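Local coordinates for putative major capsid protein (Cafeteriavirus-dependent mavirus, PDB 6G44), which forms, as a trimer of double jelly-roll subunits, the building block from which the shell of the virophage mavirus is probably assembled, at residues 45-50 and 264-269; 56-61 and 229-234; 127-132 and 336-341; 351-356 and 423-428. All coordinates share one frame; numbering follows the deposited sequence. Where two conformers were deposited one is given.

Contact 1: 45-50 and 264-269; sequences IQPVSD and FKINML
Ile45 keeps CG1 beside its backbone N (chi1 -57°), while Met268 holds CG anti to its own N (chi1 180°) and bends only at its last torsion, so the two chains run side by side on one face of the sheet. Their ends meet loosely, with CD1 of Ile45 4.1 Å from CE of Met268. Beneath them lies an antiparallel hydrogen-bonded pair: Ile45 N gives its hydrogen to Met268 O at 2.8 Å, and Met268 N returns one to Ile45 O at 2.9 Å, each donor lying in the plane of the carbonyl it meets. The same Ile45 O also receives a CA-H contact from Asn267. On the other face the side chains of Gln46 and Asn267 lie alongside each other. The ring of Pro47 sets CD against Ile266 O at 3.3 Å; the loop lifts off at Val48 and Ser49 and returns farther on, where Asn53 bonds to the backbone of Phe264. Within these residues the end of the short strand 43-45 pairs with strand 258-273 of the jelly-roll sheet through the Ile45-Met268 bridge. Strand 74-84 flanks 258-273 by backbone bonds from Lys265 and Asn267, while Ile266 and Met268 pack on Leu232 and Val230 of strand 222-235.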
# COMPACT_ATOMS: atom_id res chain seq x y z
N ILE C 45 4.25 -33.61 -6.79
CA ILE C 45 5.32 -34.62 -6.78
C ILE C 45 5.54 -35.11 -5.37
O ILE C 45 5.85 -34.32 -4.47
CB ILE C 45 6.62 -34.04 -7.34
CG1 ILE C 45 6.36 -33.50 -8.76
CG2 ILE C 45 7.75 -35.08 -7.37
CD1 ILE C 45 7.49 -32.73 -9.33
N GLN C 46 5.42 -36.42 -5.20
CA GLN C 46 5.63 -37.07 -3.92
C GLN C 46 7.13 -37.32 -3.73
O GLN C 46 7.84 -37.48 -4.69
CB GLN C 46 4.88 -38.42 -3.88
CG GLN C 46 3.41 -38.38 -4.31
CD GLN C 46 2.52 -37.73 -3.28
OE1 GLN C 46 2.67 -38.00 -2.08
NE2 GLN C 46 1.56 -36.89 -3.72
N PRO C 47 7.60 -37.37 -2.47
CA PRO C 47 9.00 -37.71 -2.25
C PRO C 47 9.24 -39.21 -2.54
O PRO C 47 8.29 -39.98 -2.66
CB PRO C 47 9.20 -37.40 -0.77
CG PRO C 47 7.89 -37.41 -0.18
CD PRO C 47 6.88 -37.09 -1.22
N VAL C 48 10.50 -39.56 -2.64
CA VAL C 48 10.87 -40.95 -3.02
C VAL C 48 10.50 -41.98 -1.96
O VAL C 48 10.34 -43.16 -2.30
CB VAL C 48 12.35 -41.08 -3.35
CG1 VAL C 48 12.71 -40.24 -4.56
CG2 VAL C 48 13.22 -40.79 -2.14
N SER C 49 10.40 -41.55 -0.71
CA SER C 49 9.92 -42.39 0.37
C SER C 49 8.93 -41.66 1.25
O SER C 49 8.86 -40.42 1.19
CB SER C 49 11.11 -42.87 1.19
OG SER C 49 11.79 -41.79 1.78
N ASP C 50 8.17 -42.39 2.06
CA ASP C 50 7.17 -41.77 2.92
C ASP C 50 7.85 -40.73 3.78
O ASP C 50 8.91 -40.98 4.37
CB ASP C 50 6.44 -42.78 3.84
CG ASP C 50 5.58 -43.77 3.09
OD1 ASP C 50 5.34 -43.60 1.88
OD2 ASP C 50 5.13 -44.74 3.74
N PHE C 264 3.11 -35.66 9.35
CA PHE C 264 3.80 -34.78 8.37
C PHE C 264 3.80 -35.36 6.96
O PHE C 264 4.11 -36.53 6.75
CB PHE C 264 5.21 -34.48 8.83
CG PHE C 264 5.94 -33.53 7.93
CD1 PHE C 264 5.78 -32.17 8.11
CD2 PHE C 264 6.75 -33.98 6.93
CE1 PHE C 264 6.46 -31.28 7.28
CE2 PHE C 264 7.43 -33.09 6.10
CZ PHE C 264 7.25 -31.74 6.26
N LYS C 265 3.38 -34.52 6.00
CA LYS C 265 3.43 -34.84 4.59
C LYS C 265 4.00 -33.64 3.84
O LYS C 265 3.85 -32.50 4.29
CB LYS C 265 2.05 -35.14 4.05
CG LYS C 265 1.39 -36.37 4.68
CD LYS C 265 2.09 -37.64 4.27
CE LYS C 265 1.40 -38.90 4.82
NZ LYS C 265 2.29 -40.09 4.61
N ILE C 266 4.67 -33.91 2.74
CA ILE C 266 5.26 -32.87 1.90
C ILE C 266 5.22 -33.29 0.44
O ILE C 266 5.51 -34.46 0.12
CB ILE C 266 6.68 -32.50 2.37
CG1 ILE C 266 7.23 -31.27 1.61
CG2 ILE C 266 7.63 -33.69 2.28
CD1 ILE C 266 8.56 -30.78 2.13
N ASN C 267 4.81 -32.37 -0.42
CA ASN C 267 4.85 -32.55 -1.88
C ASN C 267 5.51 -31.33 -2.51
O ASN C 267 5.44 -30.24 -1.94
CB ASN C 267 3.43 -32.71 -2.42
CG ASN C 267 2.75 -33.98 -1.95
OD1 ASN C 267 3.41 -34.93 -1.53
ND2 ASN C 267 1.44 -34.03 -2.06
N MET C 268 6.12 -31.52 -3.67
CA MET C 268 6.66 -30.41 -4.48
C MET C 268 5.69 -30.16 -5.60
O MET C 268 5.35 -31.08 -6.33
CB MET C 268 8.04 -30.72 -5.01
CG MET C 268 8.60 -29.58 -5.86
SD MET C 268 10.39 -29.68 -6.09
CE MET C 268 10.50 -31.17 -7.07
N LEU C 269 5.23 -28.91 -5.72
CA LEU C 269 4.23 -28.52 -6.69
C LEU C 269 4.85 -27.59 -7.70
O LEU C 269 5.46 -26.57 -7.30
CB LEU C 269 3.06 -27.82 -6.03
CG LEU C 269 2.00 -28.68 -5.33
CD1 LEU C 269 2.55 -29.66 -4.30
CD2 LEU C 269 0.93 -27.83 -4.68

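Contact 2: 56-61 and 229-234; sequences IGQITF and KVILDG
Two faces of one antiparallel pairing behave quite differently here. On the buried face, Phe61, with CG beside its backbone N (chi1 -59°), crosses Leu232 obliquely and brings CE2 to 4.1 Å from Leu232 CD1, which lies at the edge of the ring near its plane. CD2 of the same ring rests 4.2 Å from CB of Val230, and Ile59 continues the apolar row, its CD1 reaching the CA of Gly234. A side chain on Gly234 would collide with that methyl and with Gly57 O. Phe61 and Ile59 also meet Met268 and Ile266 of strand 258-273, placing the face of Ile59, Phe61 and Leu232 inside the jelly-roll. The opposite face carries Gln58, Thr60 and Ile231 and is more open to solvent: the extended Gln58 lays its amide end alongside Ile231, NE2 being 3.7 Å from CG2, and Thr60 borders the same isoleucine. The backbone bonds are straightest at Phe61, whose N-H points almost directly at Val230 O (2.8 Å, 177°). They slacken at Gly57, where the chain turns a corner and the bond from Gly234 N to Gly57 O is weak at 130°. Cohesion therefore comes from main-chain bonds and buried hydrocarbon, with no salt bridge between the strands.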
# COMPACT_ATOMS: atom_id res chain seq x y z
N ILE C 56 11.20 -34.36 10.70
CA ILE C 56 12.66 -34.28 10.84
C ILE C 56 13.42 -35.39 10.13
O ILE C 56 13.41 -36.55 10.57
CB ILE C 56 13.13 -34.24 12.32
CG1 ILE C 56 12.51 -33.07 13.08
CG2 ILE C 56 14.65 -34.13 12.37
CD1 ILE C 56 12.75 -33.12 14.57
N GLY C 57 14.12 -35.02 9.07
CA GLY C 57 15.01 -35.92 8.34
C GLY C 57 15.14 -35.56 6.89
O GLY C 57 14.46 -34.66 6.39
N GLN C 58 16.02 -36.28 6.20
CA GLN C 58 16.21 -36.01 4.78
C GLN C 58 14.96 -36.36 3.97
O GLN C 58 14.33 -37.39 4.19
CB GLN C 58 17.42 -36.77 4.24
CG GLN C 58 17.88 -36.29 2.86
CD GLN C 58 18.98 -37.14 2.28
OE1 GLN C 58 18.73 -38.26 1.87
NE2 GLN C 58 20.19 -36.60 2.21
N ILE C 59 14.59 -35.47 3.03
CA ILE C 59 13.46 -35.66 2.14
C ILE C 59 13.96 -35.43 0.73
O ILE C 59 14.63 -34.45 0.49
CB ILE C 59 12.34 -34.64 2.46
CG1 ILE C 59 11.80 -34.86 3.89
CG2 ILE C 59 11.22 -34.72 1.42
CD1 ILE C 59 11.19 -33.60 4.51
N THR C 60 13.69 -36.37 -0.18
CA THR C 60 14.17 -36.29 -1.55
C THR C 60 13.03 -36.41 -2.53
O THR C 60 12.20 -37.33 -2.48
CB THR C 60 15.20 -37.41 -1.83
OG1 THR C 60 16.35 -37.18 -1.02
CG2 THR C 60 15.61 -37.40 -3.30
N PHE C 61 13.01 -35.44 -3.46
CA PHE C 61 12.16 -35.52 -4.65
C PHE C 61 13.05 -35.88 -5.82
O PHE C 61 14.13 -35.31 -6.00
CB PHE C 61 11.43 -34.18 -4.91
CG PHE C 61 10.57 -33.75 -3.77
CD1 PHE C 61 9.29 -34.24 -3.61
CD2 PHE C 61 11.08 -32.90 -2.80
CE1 PHE C 61 8.52 -33.88 -2.54
CE2 PHE C 61 10.32 -32.54 -1.72
CZ PHE C 61 9.03 -33.02 -1.59
N LYS C 229 16.39 -33.50 -9.17
CA LYS C 229 16.29 -33.94 -7.78
C LYS C 229 16.31 -32.73 -6.87
O LYS C 229 17.06 -31.79 -7.12
CB LYS C 229 17.43 -34.89 -7.37
CG LYS C 229 17.61 -36.05 -8.32
CD LYS C 229 18.78 -36.95 -7.87
CE LYS C 229 19.24 -37.82 -9.01
NZ LYS C 229 20.29 -38.76 -8.53
N VAL C 230 15.50 -32.79 -5.82
CA VAL C 230 15.47 -31.73 -4.80
C VAL C 230 15.62 -32.47 -3.49
O VAL C 230 14.72 -33.22 -3.09
CB VAL C 230 14.18 -30.90 -4.86
CG1 VAL C 230 14.09 -29.91 -3.70
CG2 VAL C 230 14.11 -30.16 -6.20
N ILE C 231 16.75 -32.24 -2.83
CA ILE C 231 17.12 -32.96 -1.60
C ILE C 231 17.13 -31.97 -0.45
O ILE C 231 17.91 -31.00 -0.48
CB ILE C 231 18.48 -33.64 -1.76
CG1 ILE C 231 18.49 -34.58 -2.97
CG2 ILE C 231 18.85 -34.43 -0.50
CD1 ILE C 231 19.86 -34.76 -3.58
N LEU C 232 16.29 -32.22 0.55
CA LEU C 232 16.11 -31.27 1.68
C LEU C 232 16.58 -31.90 2.98
O LEU C 232 16.27 -33.05 3.29
CB LEU C 232 14.64 -30.92 1.84
CG LEU C 232 13.91 -30.45 0.58
CD1 LEU C 232 12.43 -30.25 0.89
CD2 LEU C 232 14.54 -29.19 0.04
N ASP C 233 17.30 -31.10 3.78
CA ASP C 233 17.52 -31.44 5.20
C ASP C 233 16.25 -30.98 5.91
O ASP C 233 16.11 -29.79 6.24
CB ASP C 233 18.77 -30.73 5.72
CG ASP C 233 18.96 -30.86 7.23
OD1 ASP C 233 18.32 -31.67 7.88
OD2 ASP C 233 19.82 -30.08 7.71
N GLY C 234 15.30 -31.88 6.08
CA GLY C 234 14.00 -31.54 6.67
C GLY C 234 14.08 -31.29 8.16
O GLY C 234 14.47 -32.17 8.93

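Contact 3: 127-132 and 336-341; sequences IKLHQY and AVMVSQ
Lys128 and Met338 cross obliquely, the lysine fully extended from a helix and the methionine reaching out from a strand and bent only at its last torsion. With CG anti to the backbone N (chi1 -173°) and every later torsion near 180°, Lys128 carries its CE past the thioether, 3.9 Å from Met338 SD, and places NZ at the hydroxyl beyond. There NZ gives a hydrogen bond to Ser340 OG at 3.1 Å; the serine oxygen lies beside its own backbone N, anti to the carbonyl carbon. Met338 takes the crowded first torsion (chi1 81°), with CG between N and the carbonyl carbon. The alternation of a strand is plain: Ala336, Met338 and Ser340 point toward the helix, whereas Val337 points away. This is a helix laid against a jelly-roll sheet, joining helix 123-130, from the N-terminal part of the chain, to strand 334-341 of the second roll. Leu129 crosses Met338 obliquely too, and its CD2 sits 3.5 Å from CB of Ala336. Phe473 of the adjacent strand 464-482 packs on both Leu129 and Met338. Gln131 turns its NE2 back to Lys128 O at 3.2 Å, approaching on a lone pair of that carbonyl.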
# COMPACT_ATOMS: atom_id res chain seq x y z
N ILE C 127 16.52 -17.00 3.87
CA ILE C 127 15.26 -16.30 4.14
C ILE C 127 15.41 -15.40 5.33
O ILE C 127 14.72 -14.37 5.37
CB ILE C 127 14.06 -17.28 4.26
CG1 ILE C 127 12.71 -16.58 4.12
CG2 ILE C 127 14.09 -18.06 5.54
CD1 ILE C 127 12.52 -15.78 2.85
N LYS C 128 16.26 -15.74 6.30
CA LYS C 128 16.43 -14.86 7.46
C LYS C 128 16.92 -13.48 7.03
O LYS C 128 16.55 -12.49 7.65
CB LYS C 128 17.38 -15.45 8.52
CG LYS C 128 17.45 -14.64 9.83
CD LYS C 128 18.28 -15.35 10.89
CE LYS C 128 18.30 -14.57 12.21
NZ LYS C 128 19.10 -15.23 13.30
N LEU C 129 17.75 -13.41 5.99
CA LEU C 129 18.20 -12.13 5.43
C LEU C 129 17.18 -11.55 4.48
O LEU C 129 16.83 -10.37 4.57
CB LEU C 129 19.50 -12.29 4.65
CG LEU C 129 20.76 -12.46 5.45
CD1 LEU C 129 21.90 -12.83 4.50
CD2 LEU C 129 21.09 -11.14 6.12
N HIS C 130 16.71 -12.36 3.55
CA HIS C 130 15.87 -11.94 2.45
C HIS C 130 14.58 -11.29 2.93
O HIS C 130 14.06 -10.35 2.30
CB HIS C 130 15.55 -13.15 1.55
CG HIS C 130 14.79 -12.81 0.31
ND1 HIS C 130 15.32 -12.04 -0.69
CD2 HIS C 130 13.56 -13.17 -0.10
CE1 HIS C 130 14.44 -11.93 -1.67
NE2 HIS C 130 13.36 -12.59 -1.33
N GLN C 131 14.03 -11.79 4.04
CA GLN C 131 12.77 -11.24 4.57
C GLN C 131 12.87 -9.76 4.92
O GLN C 131 11.84 -9.07 4.99
CB GLN C 131 12.28 -12.03 5.81
CG GLN C 131 13.15 -11.89 7.03
CD GLN C 131 12.79 -12.83 8.17
OE1 GLN C 131 11.70 -13.38 8.21
NE2 GLN C 131 13.73 -13.03 9.10
N TYR C 132 14.10 -9.28 5.15
CA TYR C 132 14.31 -7.89 5.61
C TYR C 132 14.57 -6.93 4.48
O TYR C 132 14.55 -5.72 4.74
CB TYR C 132 15.47 -7.79 6.59
CG TYR C 132 15.17 -8.38 7.93
CD1 TYR C 132 14.22 -7.81 8.77
CD2 TYR C 132 15.84 -9.50 8.38
CE1 TYR C 132 13.96 -8.34 10.02
CE2 TYR C 132 15.59 -10.04 9.62
CZ TYR C 132 14.65 -9.46 10.45
OH TYR C 132 14.40 -10.03 11.68
N ALA C 336 25.73 -8.02 4.38
CA ALA C 336 24.72 -7.89 5.44
C ALA C 336 25.37 -8.20 6.78
O ALA C 336 26.07 -9.23 6.91
CB ALA C 336 23.52 -8.79 5.20
N VAL C 337 25.14 -7.35 7.76
CA VAL C 337 25.69 -7.50 9.10
C VAL C 337 24.54 -7.68 10.07
O VAL C 337 23.58 -6.89 10.07
CB VAL C 337 26.51 -6.26 9.50
CG1 VAL C 337 27.11 -6.44 10.90
CG2 VAL C 337 27.58 -5.98 8.48
N MET C 338 24.63 -8.70 10.93
CA MET C 338 23.64 -8.90 11.97
C MET C 338 24.32 -9.54 13.16
O MET C 338 25.29 -10.27 12.99
CB MET C 338 22.44 -9.70 11.45
CG MET C 338 22.52 -11.19 11.36
SD MET C 338 20.87 -11.89 10.93
CE MET C 338 20.89 -11.67 9.18
N VAL C 339 23.80 -9.26 14.35
CA VAL C 339 24.29 -9.85 15.59
C VAL C 339 23.13 -10.62 16.21
O VAL C 339 22.15 -10.02 16.63
CB VAL C 339 24.81 -8.76 16.53
CG1 VAL C 339 25.27 -9.38 17.86
CG2 VAL C 339 25.94 -7.97 15.89
N SER C 340 23.23 -11.96 16.26
CA SER C 340 22.11 -12.83 16.63
C SER C 340 22.30 -13.39 18.04
O SER C 340 23.43 -13.75 18.41
CB SER C 340 21.97 -14.01 15.64
OG SER C 340 21.46 -13.58 14.38
N GLN C 341 21.21 -13.49 18.79
CA GLN C 341 21.22 -14.22 20.07
C GLN C 341 21.43 -15.68 19.70
O GLN C 341 20.66 -16.25 18.91
CB GLN C 341 19.88 -14.00 20.77
CG GLN C 341 19.76 -14.69 22.12
CD GLN C 341 18.37 -14.52 22.66
OE1 GLN C 341 17.42 -15.12 22.15
NE2 GLN C 341 18.22 -13.63 23.64

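Contact 4: 351-356 and 423-428; sequences DQLAGI and GSVIFF
The backbones of 353-356 and 423-426 pass at 58° and come closest at Gly355 and Gly423, whose CA atoms are 4.5 Å apart. This oblique passage lies in the second jelly-roll, where the chain leading into strand 355-363 passes the chain leading into strand 425-428. Ser424 binds the other segment twice. Its N-H reaches Ala354 O at 3.0 Å from above the carbonyl plane, and its OG, placed beside the backbone N (chi1 -44°), accepts the N-H of Ile356 at 2.8 Å in a nearly straight bond of 169°. The same hydroxyl is also hydrogen-bonded to Phe394 O, so a buried group joins three parts of the chain. Gly423 has a positive phi that presses any CB against the preceding carbonyl, and a side chain there would also strike Leu353 O and Ala354 O. Apolar groups lie on both sides of the serine: Leu353 crosses Val425, CD1 to CG2 at 3.9 Å, and Ile356 crosses Ile426, CG2 to CD1 at 3.7 Å. Ile426 rests further on Leu378 and Leu381 of helix 375-384. A water lies between two main-chain carbonyls, 2.9 Å from Ala354 O and 2.7 Å from Ser424 O.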
# COMPACT_ATOMS: atom_id res chain seq x y z
N ASP C 351 12.46 -14.38 16.90
CA ASP C 351 13.93 -14.40 16.92
C ASP C 351 14.48 -13.07 17.45
O ASP C 351 13.92 -12.01 17.21
CB ASP C 351 14.51 -14.69 15.52
CG ASP C 351 14.48 -16.17 15.16
OD1 ASP C 351 14.37 -17.03 16.04
OD2 ASP C 351 14.70 -16.45 13.96
N GLN C 352 15.59 -13.15 18.18
CA GLN C 352 16.22 -11.99 18.78
C GLN C 352 17.56 -11.67 18.13
O GLN C 352 18.46 -12.52 18.04
CB GLN C 352 16.45 -12.24 20.26
CG GLN C 352 17.04 -11.07 21.00
CD GLN C 352 16.02 -9.99 21.23
OE1 GLN C 352 15.14 -10.14 22.10
NE2 GLN C 352 16.07 -8.93 20.45
N LEU C 353 17.69 -10.43 17.68
CA LEU C 353 18.93 -9.85 17.24
C LEU C 353 19.28 -8.73 18.21
O LEU C 353 18.43 -8.27 18.97
CB LEU C 353 18.81 -9.27 15.83
CG LEU C 353 18.22 -10.19 14.76
CD1 LEU C 353 18.03 -9.43 13.44
CD2 LEU C 353 19.09 -11.42 14.51
N ALA C 354 20.55 -8.37 18.23
CA ALA C 354 20.98 -7.21 18.98
C ALA C 354 20.65 -5.91 18.23
O ALA C 354 20.49 -5.93 17.00
CB ALA C 354 22.48 -7.28 19.28
N GLY C 355 20.59 -4.80 18.97
CA GLY C 355 20.44 -3.47 18.36
C GLY C 355 21.83 -2.94 18.05
O GLY C 355 22.60 -2.66 18.98
N ILE C 356 22.17 -2.79 16.77
CA ILE C 356 23.49 -2.30 16.40
C ILE C 356 23.47 -0.77 16.44
O ILE C 356 22.67 -0.14 15.75
CB ILE C 356 23.94 -2.82 15.02
CG1 ILE C 356 23.99 -4.35 15.03
CG2 ILE C 356 25.29 -2.20 14.62
CD1 ILE C 356 24.27 -4.98 13.70
N GLY C 423 15.67 -6.06 16.50
CA GLY C 423 17.09 -5.75 16.30
C GLY C 423 17.47 -5.58 14.84
O GLY C 423 16.61 -5.54 13.96
N SER C 424 18.77 -5.43 14.59
CA SER C 424 19.28 -4.85 13.33
C SER C 424 19.74 -5.85 12.29
O SER C 424 20.37 -6.86 12.60
CB SER C 424 20.46 -3.93 13.60
OG SER C 424 20.26 -3.08 14.71
N VAL C 425 19.50 -5.50 11.03
CA VAL C 425 20.29 -6.04 9.92
C VAL C 425 20.74 -4.86 9.10
O VAL C 425 19.92 -4.04 8.69
CB VAL C 425 19.49 -7.01 9.02
CG1 VAL C 425 20.35 -7.53 7.88
CG2 VAL C 425 18.97 -8.18 9.85
N ILE C 426 22.05 -4.75 8.88
CA ILE C 426 22.60 -3.63 8.11
C ILE C 426 23.10 -4.13 6.76
O ILE C 426 24.08 -4.88 6.70
CB ILE C 426 23.70 -2.85 8.86
CG1 ILE C 426 23.16 -2.29 10.17
CG2 ILE C 426 24.24 -1.72 7.98
CD1 ILE C 426 24.24 -1.83 11.14
N PHE C 427 22.45 -3.72 5.69
CA PHE C 427 22.84 -4.02 4.33
C PHE C 427 23.69 -2.88 3.81
O PHE C 427 23.28 -1.71 3.92
CB PHE C 427 21.61 -4.20 3.42
CG PHE C 427 20.77 -5.40 3.76
CD1 PHE C 427 21.10 -6.66 3.27
CD2 PHE C 427 19.60 -5.29 4.53
CE1 PHE C 427 20.31 -7.75 3.55
CE2 PHE C 427 18.80 -6.40 4.79
CZ PHE C 427 19.18 -7.64 4.32
N PHE C 428 24.88 -3.18 3.28
CA PHE C 428 25.73 -2.14 2.65
C PHE C 428 26.46 -2.70 1.44
O PHE C 428 26.73 -3.90 1.38
CB PHE C 428 26.71 -1.49 3.65
CG PHE C 428 27.88 -2.37 4.05
CD1 PHE C 428 29.06 -2.33 3.33
CD2 PHE C 428 27.81 -3.19 5.18
CE1 PHE C 428 30.13 -3.16 3.69
CE2 PHE C 428 28.88 -3.98 5.55
CZ PHE C 428 30.05 -3.97 4.79
O HOH W 1 21.89 -7.19 14.83

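The contacts form two clusters, contacts 1 and 2 in the first roll of the double jelly-roll and contacts 3 and 4 around strand 334-341 of the second. Contacts 1 and 2, centres 9 Å apart, share the sheet containing strands 58-66, 222-235 and 258-273; contact 2 is nested along the chain inside the loop that contact 1 closes, and Val48 N probably bonds to Thr60 O between them. Contacts 3 and 4, centres 7 Å apart, meet where strand 334-341 neighbours strand 425-428. About 24 Å separates the centres of contacts 2 and 3. Contact 3 crosses contacts 1 and 2 in sequence and brings helix 123-130 to the second roll, so it probably helps to join the two halves of the subunit.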